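Local coordinates for protein glutamine cyclotransferase (Tannerella forsythia, PDB 6QRO) that probably converts N-terminal glutamine of peptides and proteins to pyroglutamate, as a zinc-dependent, mammalian-like type II glutaminyl cyclase, at residues A[234-239]-A[309-314]; A[81-86]-A[113-118]; A[60-65]-A[70-75]; A[215-220]-A[275-280]. All coordinates share one frame; numbering follows the deposited sequence.

The four contacts illustrate how sheet-edge, loop and helix-layer contacts spread around the fold of an alpha/beta-hydrolase-like zinc enzyme of the M28 family. Along the chain interaction 3 closes first, then interaction 2, whereas interactions 4 and 1 cross, their segments alternating. Interaction 3 packs helix 52-67 on edge strand 71-80, and interaction 2 joins the turn following that strand to the loop after strand 103-109, near the zinc site. Interaction 4 extends from the other edge strand, 269-273, and touches interaction 1, where W234 packs on F216 and K218. Centres of interactions 3 and 4 lie about 32 Å apart and those of 1 and 2 about 36 Å, each pair on opposite sides of the chain's centre.

Interaction 1 (A[234-239]-A[309-314])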
# COMPACT_ATOMS: atom_id res chain seq x y z
N TRP A 234 -13.04 11.11 0.94
CA TRP A 234 -14.38 10.59 0.65
C TRP A 234 -15.25 11.61 -0.06
O TRP A 234 -16.09 11.23 -0.88
CB TRP A 234 -15.06 10.12 1.94
CG TRP A 234 -14.90 8.64 2.09
CD1 TRP A 234 -15.90 7.71 2.07
CD2 TRP A 234 -13.68 7.92 2.26
NE1 TRP A 234 -15.36 6.45 2.22
CE2 TRP A 234 -14.00 6.55 2.35
CE3 TRP A 234 -12.34 8.30 2.37
CZ2 TRP A 234 -13.04 5.56 2.53
CZ3 TRP A 234 -11.38 7.33 2.55
CH2 TRP A 234 -11.74 5.96 2.63
N THR A 235 -15.07 12.90 0.23
CA THR A 235 -15.84 13.93 -0.45
C THR A 235 -15.46 14.00 -1.92
O THR A 235 -16.31 13.94 -2.81
CB THR A 235 -15.62 15.27 0.24
OG1 THR A 235 -16.01 15.17 1.61
CG2 THR A 235 -16.42 16.37 -0.43
N ALA A 236 -14.15 14.10 -2.19
CA ALA A 236 -13.65 14.13 -3.55
C ALA A 236 -14.07 12.89 -4.31
O ALA A 236 -14.34 12.96 -5.52
CB ALA A 236 -12.13 14.28 -3.55
N ALA A 237 -14.06 11.73 -3.65
CA ALA A 237 -14.47 10.51 -4.35
C ALA A 237 -15.93 10.60 -4.79
O ALA A 237 -16.26 10.22 -5.92
CB ALA A 237 -14.26 9.29 -3.46
N ARG A 238 -16.81 11.09 -3.93
CA ARG A 238 -18.21 11.19 -4.34
C ARG A 238 -18.38 12.28 -5.40
O ARG A 238 -19.12 12.10 -6.37
CB ARG A 238 -19.10 11.37 -3.10
CG ARG A 238 -20.60 11.51 -3.37
CD ARG A 238 -21.48 10.96 -2.20
NE ARG A 238 -21.36 9.50 -1.99
CZ ARG A 238 -20.75 8.91 -0.94
NH1 ARG A 238 -20.19 9.64 0.02
NH2 ARG A 238 -20.71 7.57 -0.86
N GLU A 239 -17.66 13.40 -5.26
CA GLU A 239 -17.70 14.44 -6.28
C GLU A 239 -17.32 13.91 -7.65
O GLU A 239 -17.85 14.38 -8.67
CB GLU A 239 -16.79 15.61 -5.91
CG GLU A 239 -17.34 16.53 -4.85
CD GLU A 239 -16.40 17.69 -4.56
OE1 GLU A 239 -15.28 17.67 -5.10
OE2 GLU A 239 -16.78 18.61 -3.79
N ILE A 309 -7.34 10.10 -5.84
CA ILE A 309 -6.12 10.62 -5.24
C ILE A 309 -5.48 11.69 -6.13
O ILE A 309 -4.98 12.72 -5.63
CB ILE A 309 -5.18 9.45 -4.94
CG1 ILE A 309 -5.88 8.52 -3.96
CG2 ILE A 309 -3.84 9.95 -4.38
CD1 ILE A 309 -5.17 7.27 -3.72
N LEU A 310 -5.45 11.47 -7.44
CA LEU A 310 -4.94 12.49 -8.35
C LEU A 310 -5.70 13.80 -8.20
O LEU A 310 -5.11 14.89 -8.25
CB LEU A 310 -4.99 11.96 -9.78
CG LEU A 310 -3.84 11.00 -10.10
CD1 LEU A 310 -3.88 10.61 -11.54
CD2 LEU A 310 -2.49 11.63 -9.76
N ASN A 311 -7.02 13.74 -8.05
CA ASN A 311 -7.82 14.94 -7.85
C ASN A 311 -7.42 15.67 -6.57
O ASN A 311 -7.22 16.90 -6.58
CB ASN A 311 -9.30 14.56 -7.83
CG ASN A 311 -10.22 15.77 -7.77
OD1 ASN A 311 -10.67 16.27 -8.80
ND2 ASN A 311 -10.50 16.25 -6.55
N VAL A 312 -7.28 14.94 -5.45
CA VAL A 312 -7.01 15.57 -4.15
C VAL A 312 -5.61 16.18 -4.11
O VAL A 312 -5.41 17.27 -3.56
CB VAL A 312 -7.27 14.60 -2.97
CG1 VAL A 312 -8.65 13.98 -3.05
CG2 VAL A 312 -6.21 13.52 -2.85
N ILE A 313 -4.60 15.48 -4.65
CA ILE A 313 -3.24 15.98 -4.51
C ILE A 313 -3.03 17.22 -5.36
O ILE A 313 -2.31 18.14 -4.96
CB ILE A 313 -2.19 14.89 -4.82
CG1 ILE A 313 -2.42 14.29 -6.20
CG2 ILE A 313 -2.15 13.85 -3.68
CD1 ILE A 313 -1.20 13.61 -6.78
N TYR A 314 -3.63 17.26 -6.55
CA TYR A 314 -3.51 18.45 -7.40
C TYR A 314 -4.35 19.59 -6.86
O TYR A 314 -4.15 20.74 -7.25
CB TYR A 314 -3.91 18.12 -8.83
CG TYR A 314 -2.81 17.45 -9.60
CD1 TYR A 314 -1.74 18.18 -10.10
CD2 TYR A 314 -2.81 16.08 -9.80
CE1 TYR A 314 -0.72 17.56 -10.80
CE2 TYR A 314 -1.79 15.45 -10.49
CZ TYR A 314 -0.75 16.19 -10.99
OH TYR A 314 0.26 15.55 -11.69
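A236 and V312 meet through their methyl groups, a small example of how two helices settle where one of them carries an alanine. The apolar part of the contact is a single close pair, A236 CB against V312 CG1 at 3.5 Å, and both residues are buried. V312 holds CG1 beside its own backbone N and anti to the carbonyl carbon (chi1 -53°), which lets this one branch do the touching. With so small a side chain on the facing helix, the backbones come near: the CA atoms of A236 and V312 are 6.8 Å apart.

The second contact is looser. N311 swings its amide out anti to the backbone N (chi1 -174°), and its ND2 lies against the A236 methyl at 3.9 Å, a van der Waals approach at the more solvent-accessible side of the pair. The N311 side chain also touches L240, just beyond helix 227-239.

On its other flank the 309-314 segment is backed by helix 132-151, with I309 and L310 both resting on I145. Helix 299-314, the last of the chain, is thus packed between two others, in the helical layer of an alpha/beta fold and away from the zinc site.

Interaction 2 (A[81-86]-A[113-118])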
# COMPACT_ATOMS: atom_id res chain seq x y z
N ALA A 81 11.52 -11.31 11.65
CA ALA A 81 10.15 -11.79 11.56
C ALA A 81 9.73 -12.44 12.88
O ALA A 81 10.54 -12.63 13.80
CB ALA A 81 10.01 -12.78 10.40
N TYR A 82 8.44 -12.77 12.96
CA TYR A 82 7.84 -13.39 14.14
C TYR A 82 8.60 -14.64 14.58
O TYR A 82 8.66 -14.95 15.77
CB TYR A 82 6.37 -13.74 13.84
CG TYR A 82 6.26 -14.92 12.90
CD1 TYR A 82 6.43 -14.76 11.53
CD2 TYR A 82 6.06 -16.22 13.38
CE1 TYR A 82 6.38 -15.85 10.67
CE2 TYR A 82 6.00 -17.31 12.52
CZ TYR A 82 6.16 -17.12 11.16
OH TYR A 82 6.11 -18.19 10.29
N ASN A 83 9.22 -15.34 13.64
CA ASN A 83 9.91 -16.59 13.89
C ASN A 83 11.40 -16.39 14.15
O ASN A 83 12.13 -17.37 14.34
CB ASN A 83 9.72 -17.48 12.68
CG ASN A 83 10.24 -16.82 11.41
OD1 ASN A 83 10.55 -15.63 11.43
ND2 ASN A 83 10.29 -17.56 10.32
N GLY A 84 11.86 -15.13 14.26
CA GLY A 84 13.26 -14.83 14.45
C GLY A 84 14.09 -14.77 13.18
O GLY A 84 15.26 -14.40 13.25
N GLU A 85 13.51 -15.11 12.03
CA GLU A 85 14.21 -14.99 10.74
C GLU A 85 14.57 -13.53 10.44
O GLU A 85 13.77 -12.62 10.66
CB GLU A 85 13.35 -15.55 9.61
CG GLU A 85 13.69 -16.98 9.23
CD GLU A 85 14.84 -17.05 8.26
OE1 GLU A 85 14.63 -16.73 7.07
OE2 GLU A 85 15.96 -17.40 8.69
N LYS A 86 15.79 -13.32 9.96
CA LYS A 86 16.26 -11.99 9.57
C LYS A 86 15.85 -11.69 8.13
O LYS A 86 16.24 -12.42 7.21
CB LYS A 86 17.78 -11.88 9.73
CG LYS A 86 18.30 -11.96 11.16
CD LYS A 86 17.69 -10.86 12.02
CE LYS A 86 18.44 -10.69 13.33
NZ LYS A 86 17.56 -10.10 14.37
N ARG A 113 3.00 -12.04 1.10
CA ARG A 113 3.00 -12.88 2.29
C ARG A 113 3.62 -14.24 2.00
O ARG A 113 3.34 -14.86 0.97
CB ARG A 113 1.57 -13.08 2.78
CG ARG A 113 1.46 -14.01 3.96
CD ARG A 113 0.28 -13.61 4.77
NE ARG A 113 0.06 -14.41 5.97
CZ ARG A 113 0.84 -14.36 7.05
NH1 ARG A 113 1.93 -13.60 7.05
NH2 ARG A 113 0.55 -15.11 8.11
N PRO A 114 4.48 -14.74 2.90
CA PRO A 114 5.06 -16.08 2.70
C PRO A 114 4.08 -17.22 2.95
O PRO A 114 4.46 -18.38 2.71
CB PRO A 114 6.21 -16.10 3.70
CG PRO A 114 5.77 -15.16 4.79
CD PRO A 114 5.07 -14.06 4.08
N TYR A 115 2.86 -16.96 3.44
CA TYR A 115 1.94 -18.04 3.79
C TYR A 115 0.57 -17.81 3.18
O TYR A 115 -0.06 -16.77 3.40
CB TYR A 115 1.80 -18.16 5.32
CG TYR A 115 3.12 -18.10 6.04
CD1 TYR A 115 4.13 -19.01 5.74
CD2 TYR A 115 3.37 -17.13 7.01
CE1 TYR A 115 5.35 -18.98 6.39
CE2 TYR A 115 4.61 -17.08 7.66
CZ TYR A 115 5.59 -18.00 7.35
OH TYR A 115 6.83 -17.98 7.98
N ALA A 116 0.06 -18.80 2.47
CA ALA A 116 -1.35 -18.78 2.10
C ALA A 116 -2.18 -19.36 3.25
O ALA A 116 -2.97 -20.30 3.12
CB ALA A 116 -1.56 -19.55 0.80
N ASP A 117 -2.00 -18.74 4.41
CA ASP A 117 -2.38 -19.41 5.65
C ASP A 117 -3.88 -19.44 5.88
O ASP A 117 -4.32 -20.09 6.82
CB ASP A 117 -1.62 -18.78 6.83
CG ASP A 117 -1.77 -17.27 6.91
OD1 ASP A 117 -1.88 -16.61 5.85
OD2 ASP A 117 -1.72 -16.72 8.05
N HIS A 118 -4.66 -18.76 5.03
CA HIS A 118 -6.11 -18.86 5.00
C HIS A 118 -6.62 -19.69 3.83
O HIS A 118 -7.83 -19.72 3.59
CB HIS A 118 -6.76 -17.47 4.92
CG HIS A 118 -6.60 -16.66 6.17
ND1 HIS A 118 -7.62 -16.48 7.07
CD2 HIS A 118 -5.55 -15.95 6.64
CE1 HIS A 118 -7.21 -15.72 8.06
NE2 HIS A 118 -5.95 -15.38 7.83
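Near the zinc site, two loops of this M28-type fold meet at the hydroxyls of Y82 and Y115. A hydrogen bond between Y82 OH and Y115 OH is indicated, with either oxygen as possible donor, but its modelled length of 2.4 Å is doubtfully short. The side chains come from opposite directions, and the rings touch by their hydroxyl-bearing ends, nearly perpendicular (79°) and without stacking; Y82 CE1 and Y115 CE2 are 3.7 Å apart.

Y82 reaches across from a type I beta turn, A81 to G84, that links strands 71-80 and 86-96 as a hairpin. Its CG sits between the backbone N and the carbonyl carbon (chi1 73°), which turns the ring out toward Y115. The turn is closed by G84 N bonding to A81 O and overlaps an Asx turn, in which N83 OD1 accepts from E85 N at 3.1 Å, from above the amide plane. At G84 the backbone angles are ones that suit glycine.

On the other loop, Y115 is set among firmly held neighbours. P114 CG lies over one face of the Y115 ring, toward its rim, and Y115 CD2 lies 3.5 Å above the guanidinium plane of R113, also off-centre. R113 forms a bidentate salt bridge with D117, NE to OD1 at 2.9 Å and NH2 to OD2 at 2.8 Å; the bonds lie in the guanidinium plane but meet both oxygens from above the carboxylate plane. R113 NH1 also bonds to the backbone O of D167, a zinc ligand, so the guanidinium joins the tyrosine loop to the metal-binding segment. The Y115 side chain itself is about 7 Å from that of the zinc ligand H288.

Interaction 3 (A[60-65]-A[70-75]); sequences YLAGEL and AKVYVQ
A70 meets L65 where the chain turns back from helix 52-67 into strand 71-80, a compact example of a helix packing on the strand that follows it. The backbone N of A70 donates to L65 O at 3.2 Å, with an N-H...O angle of 154° and the donor tilted from the carbonyl plane. The methyl of A70 lies beside the same oxygen, CB to L65 O 3.3 Å, and also touches F96 of strand 86-96.

K71 turns its side chain from the helix, and its backbone pairs with A95 of the neighbouring strand. V72 then points back and fills the centre of the contact with both branches. Its CG1, anti to the backbone N (chi1 174°), meets A62 CB at 4.0 Å, while CG2 reaches two helix residues about a turn apart, 3.8 Å from A62 O and 3.9 Å from L65 CB. A62 and L65 thus present the side of the helix that faces this strand.

The axes of segments 60-65 and 71-75 run nearly antiparallel (158°), 8.5 Å apart at closest approach, as in an alpha/beta layer where a helix lies along the edge strand of the sheet. Strand 71-80 is one of the two outermost strands of the sheet, and the adjacent strand 86-96 offers I92 to A62 and L65, so the helix covers both strands.

Y73 faces the other side of the sheet, where its ring meets H194. At V74 the contact thins out: CG2 approaches A62 CB at 4.5 Å. Q75 leads on along the strand, its OE1 bonded to N91 ND2.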
# COMPACT_ATOMS: atom_id res chain seq x y z
N TYR A 60 12.96 -3.23 -9.86
CA TYR A 60 11.94 -2.78 -10.80
C TYR A 60 11.17 -1.60 -10.23
O TYR A 60 11.00 -0.57 -10.90
CB TYR A 60 11.02 -3.95 -11.13
CG TYR A 60 9.85 -3.54 -11.94
CD1 TYR A 60 10.01 -3.19 -13.28
CD2 TYR A 60 8.58 -3.52 -11.40
CE1 TYR A 60 8.94 -2.81 -14.04
CE2 TYR A 60 7.50 -3.15 -12.16
CZ TYR A 60 7.68 -2.79 -13.47
OH TYR A 60 6.61 -2.42 -14.22
N LEU A 61 10.75 -1.69 -8.97
CA LEU A 61 9.96 -0.62 -8.36
C LEU A 61 10.76 0.67 -8.24
O LEU A 61 10.30 1.74 -8.66
CB LEU A 61 9.49 -1.07 -6.99
CG LEU A 61 8.47 -2.20 -7.04
CD1 LEU A 61 8.09 -2.58 -5.62
CD2 LEU A 61 7.26 -1.72 -7.83
N ALA A 62 11.98 0.60 -7.69
CA ALA A 62 12.81 1.80 -7.57
C ALA A 62 13.18 2.38 -8.93
O ALA A 62 13.17 3.60 -9.12
CB ALA A 62 14.05 1.47 -6.76
N GLY A 63 13.49 1.52 -9.90
CA GLY A 63 13.83 2.00 -11.22
C GLY A 63 12.71 2.80 -11.85
O GLY A 63 12.95 3.87 -12.42
N GLU A 64 11.47 2.32 -11.71
CA GLU A 64 10.32 3.03 -12.27
C GLU A 64 10.12 4.37 -11.59
O GLU A 64 9.72 5.34 -12.25
CB GLU A 64 9.05 2.19 -12.15
CG GLU A 64 9.02 1.06 -13.15
CD GLU A 64 9.04 1.56 -14.58
OE1 GLU A 64 8.16 2.34 -14.97
OE2 GLU A 64 9.97 1.20 -15.31
N LEU A 65 10.32 4.44 -10.27
CA LEU A 65 10.20 5.72 -9.58
C LEU A 65 11.19 6.73 -10.12
O LEU A 65 10.87 7.91 -10.28
CB LEU A 65 10.40 5.56 -8.07
CG LEU A 65 9.35 4.80 -7.28
CD1 LEU A 65 9.69 4.83 -5.80
CD2 LEU A 65 7.98 5.39 -7.55
N ALA A 70 11.53 10.98 -9.61
CA ALA A 70 11.76 10.97 -8.18
C ALA A 70 13.26 10.89 -7.88
O ALA A 70 14.05 10.34 -8.66
CB ALA A 70 11.03 9.80 -7.53
N LYS A 71 13.66 11.49 -6.77
CA LYS A 71 14.92 11.18 -6.13
C LYS A 71 14.68 9.97 -5.22
O LYS A 71 13.85 10.05 -4.31
CB LYS A 71 15.42 12.41 -5.39
CG LYS A 71 16.53 12.29 -4.40
CD LYS A 71 16.58 13.64 -3.71
CE LYS A 71 17.94 14.00 -3.23
NZ LYS A 71 17.93 15.37 -2.65
N VAL A 72 15.34 8.85 -5.51
CA VAL A 72 14.99 7.55 -4.92
C VAL A 72 15.91 7.24 -3.75
O VAL A 72 17.14 7.38 -3.85
CB VAL A 72 15.02 6.43 -5.97
CG1 VAL A 72 14.79 5.07 -5.30
CG2 VAL A 72 13.98 6.69 -7.05
N TYR A 73 15.31 6.82 -2.63
CA TYR A 73 16.01 6.35 -1.44
C TYR A 73 15.63 4.90 -1.20
O TYR A 73 14.45 4.55 -1.26
CB TYR A 73 15.63 7.14 -0.19
CG TYR A 73 15.79 8.64 -0.30
CD1 TYR A 73 14.85 9.40 -0.99
CD2 TYR A 73 16.82 9.29 0.34
CE1 TYR A 73 14.98 10.76 -1.08
CE2 TYR A 73 16.96 10.66 0.27
CZ TYR A 73 16.04 11.39 -0.45
OH TYR A 73 16.15 12.76 -0.52
N VAL A 74 16.62 4.05 -0.96
CA VAL A 74 16.38 2.65 -0.61
C VAL A 74 16.95 2.40 0.78
O VAL A 74 18.17 2.38 0.97
CB VAL A 74 16.98 1.69 -1.65
CG1 VAL A 74 16.60 0.25 -1.35
CG2 VAL A 74 16.53 2.08 -3.07
N GLN A 75 16.06 2.18 1.77
CA GLN A 75 16.47 1.76 3.11
C GLN A 75 16.63 0.25 3.11
O GLN A 75 15.65 -0.48 2.95
CB GLN A 75 15.45 2.13 4.18
CG GLN A 75 15.61 3.48 4.84
CD GLN A 75 14.48 3.76 5.83
OE1 GLN A 75 13.42 3.15 5.78
NE2 GLN A 75 14.72 4.68 6.75

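Interaction 4 (A[215-220]-A[275-280]). With SO4 (sulfate ion), chain G.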
# COMPACT_ATOMS: atom_id res chain seq x y z
N THR A 215 -15.07 -2.23 -1.77
CA THR A 215 -15.76 -1.13 -1.11
C THR A 215 -14.88 -0.67 0.03
O THR A 215 -14.58 -1.46 0.94
CB THR A 215 -17.16 -1.54 -0.59
OG1 THR A 215 -17.07 -2.61 0.36
CG2 THR A 215 -18.11 -1.92 -1.72
N PHE A 216 -14.47 0.59 0.00
CA PHE A 216 -13.55 1.13 1.01
C PHE A 216 -14.38 1.90 2.02
O PHE A 216 -14.81 3.04 1.76
CB PHE A 216 -12.47 2.00 0.37
CG PHE A 216 -11.80 1.35 -0.80
CD1 PHE A 216 -11.09 0.18 -0.65
CD2 PHE A 216 -11.90 1.91 -2.07
CE1 PHE A 216 -10.47 -0.42 -1.73
CE2 PHE A 216 -11.29 1.30 -3.16
CZ PHE A 216 -10.57 0.13 -2.98
N TYR A 217 -14.61 1.29 3.18
CA TYR A 217 -15.23 1.98 4.28
C TYR A 217 -14.20 2.83 5.00
O TYR A 217 -12.99 2.66 4.81
CB TYR A 217 -15.85 0.99 5.28
CG TYR A 217 -17.06 0.23 4.80
CD1 TYR A 217 -17.01 -0.60 3.69
CD2 TYR A 217 -18.26 0.31 5.50
CE1 TYR A 217 -18.12 -1.31 3.27
CE2 TYR A 217 -19.36 -0.39 5.10
CZ TYR A 217 -19.30 -1.20 3.99
OH TYR A 217 -20.42 -1.89 3.61
N LYS A 218 -14.68 3.76 5.82
CA LYS A 218 -13.80 4.62 6.59
C LYS A 218 -13.25 3.81 7.75
O LYS A 218 -14.01 3.35 8.61
CB LYS A 218 -14.55 5.85 7.11
CG LYS A 218 -15.30 6.64 6.04
CD LYS A 218 -16.02 7.85 6.65
CE LYS A 218 -16.45 8.87 5.60
NZ LYS A 218 -17.38 9.92 6.13
N GLU A 219 -11.94 3.59 7.74
CA GLU A 219 -11.27 2.76 8.72
C GLU A 219 -11.12 3.52 10.04
O GLU A 219 -10.86 4.72 10.04
CB GLU A 219 -9.92 2.33 8.15
CG GLU A 219 -9.17 1.25 8.88
CD GLU A 219 -8.30 1.84 9.95
OE1 GLU A 219 -8.12 1.18 11.00
OE2 GLU A 219 -7.79 2.96 9.74
N SER A 220 -11.27 2.81 11.16
CA SER A 220 -11.45 3.48 12.46
C SER A 220 -10.18 4.23 12.89
O SER A 220 -10.26 5.35 13.40
CB SER A 220 -11.89 2.47 13.53
OG SER A 220 -10.79 1.78 14.08
N TYR A 275 -12.83 -3.22 2.71
CA TYR A 275 -13.52 -3.79 3.86
C TYR A 275 -14.59 -4.72 3.33
O TYR A 275 -15.51 -4.26 2.63
CB TYR A 275 -14.11 -2.69 4.74
CG TYR A 275 -14.92 -3.18 5.92
CD1 TYR A 275 -14.29 -3.69 7.04
CD2 TYR A 275 -16.31 -3.06 5.94
CE1 TYR A 275 -15.01 -4.11 8.14
CE2 TYR A 275 -17.03 -3.47 7.04
CZ TYR A 275 -16.38 -4.00 8.14
OH TYR A 275 -17.10 -4.43 9.24
N ASP A 276 -14.51 -6.00 3.70
CA ASP A 276 -15.52 -6.96 3.27
C ASP A 276 -16.37 -7.39 4.46
O ASP A 276 -15.92 -8.21 5.28
CB ASP A 276 -14.87 -8.17 2.59
CG ASP A 276 -15.85 -8.96 1.73
OD1 ASP A 276 -17.04 -9.05 2.09
OD2 ASP A 276 -15.45 -9.49 0.68
N PRO A 277 -17.63 -6.96 4.53
CA PRO A 277 -18.45 -7.21 5.72
C PRO A 277 -19.02 -8.62 5.81
O PRO A 277 -19.60 -8.96 6.86
CB PRO A 277 -19.56 -6.16 5.60
CG PRO A 277 -19.67 -5.89 4.14
CD PRO A 277 -18.29 -6.04 3.58
N ASP A 278 -18.88 -9.43 4.77
CA ASP A 278 -19.48 -10.75 4.70
C ASP A 278 -18.52 -11.86 5.12
O ASP A 278 -18.95 -13.02 5.25
CB ASP A 278 -19.95 -11.04 3.27
CG ASP A 278 -20.90 -9.98 2.76
OD1 ASP A 278 -21.27 -9.08 3.53
OD2 ASP A 278 -21.32 -10.06 1.59
N THR A 279 -17.27 -11.55 5.40
CA THR A 279 -16.28 -12.56 5.74
C THR A 279 -16.02 -12.47 7.23
O THR A 279 -16.33 -11.47 7.88
CB THR A 279 -14.95 -12.36 4.98
OG1 THR A 279 -14.42 -11.06 5.28
CG2 THR A 279 -15.14 -12.52 3.47
N GLN A 280 -15.45 -13.54 7.79
CA GLN A 280 -15.07 -13.44 9.19
C GLN A 280 -13.95 -12.42 9.36
O GLN A 280 -13.97 -11.62 10.30
CB GLN A 280 -14.63 -14.81 9.72
CG GLN A 280 -15.59 -15.99 9.47
CD GLN A 280 -16.98 -15.84 10.09
OE1 GLN A 280 -17.16 -15.19 11.12
NE2 GLN A 280 -17.97 -16.49 9.48
S SO4 G . -12.89 -15.48 5.51
O1 SO4 G . -14.18 -15.53 6.22
O2 SO4 G . -12.21 -14.21 5.81
O3 SO4 G . -12.03 -16.57 5.98
O4 SO4 G . -13.13 -15.58 4.06
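The start of short strand 216-218, with T215 just before it, and the loop that follows edge strand 269-273 are joined by a backbone bond and by a T-shaped tyrosine pair, Y217 with Y275. The edge of the Y275 ring points at the face of Y217, its CD2 3.4 Å from Y217 CD1. The ring planes stand at 63°. Y275 carries its ring anti to the backbone N (chi1 176°), which brings CD2 over the Y217 face, offset toward the rim. P277 CG lies farther along, 4.1 Å from Y217 OH.

The backbone closes the same contact: Y275 N donates to T215 O at 3.0 Å, nearly straight at 172°. T215 OG1 gives a weak second bond to Y275 O, so the threonine engages Y275 at both its N-H and its carbonyl. Beyond this point the loop bends through a type I beta turn, D276 to T279, reinforced by an Asx turn in which D276 OD1 accepts from D278 N on its anti side. F216 is directed away from segment 275-280, and its side chain packs on T301 and V305 of helix 299-314.

At the far end a sulfate, probably from the crystallisation liquor, takes a hydrogen bond from Q280 N to its O1 at 2.8 Å and another from S281 OG.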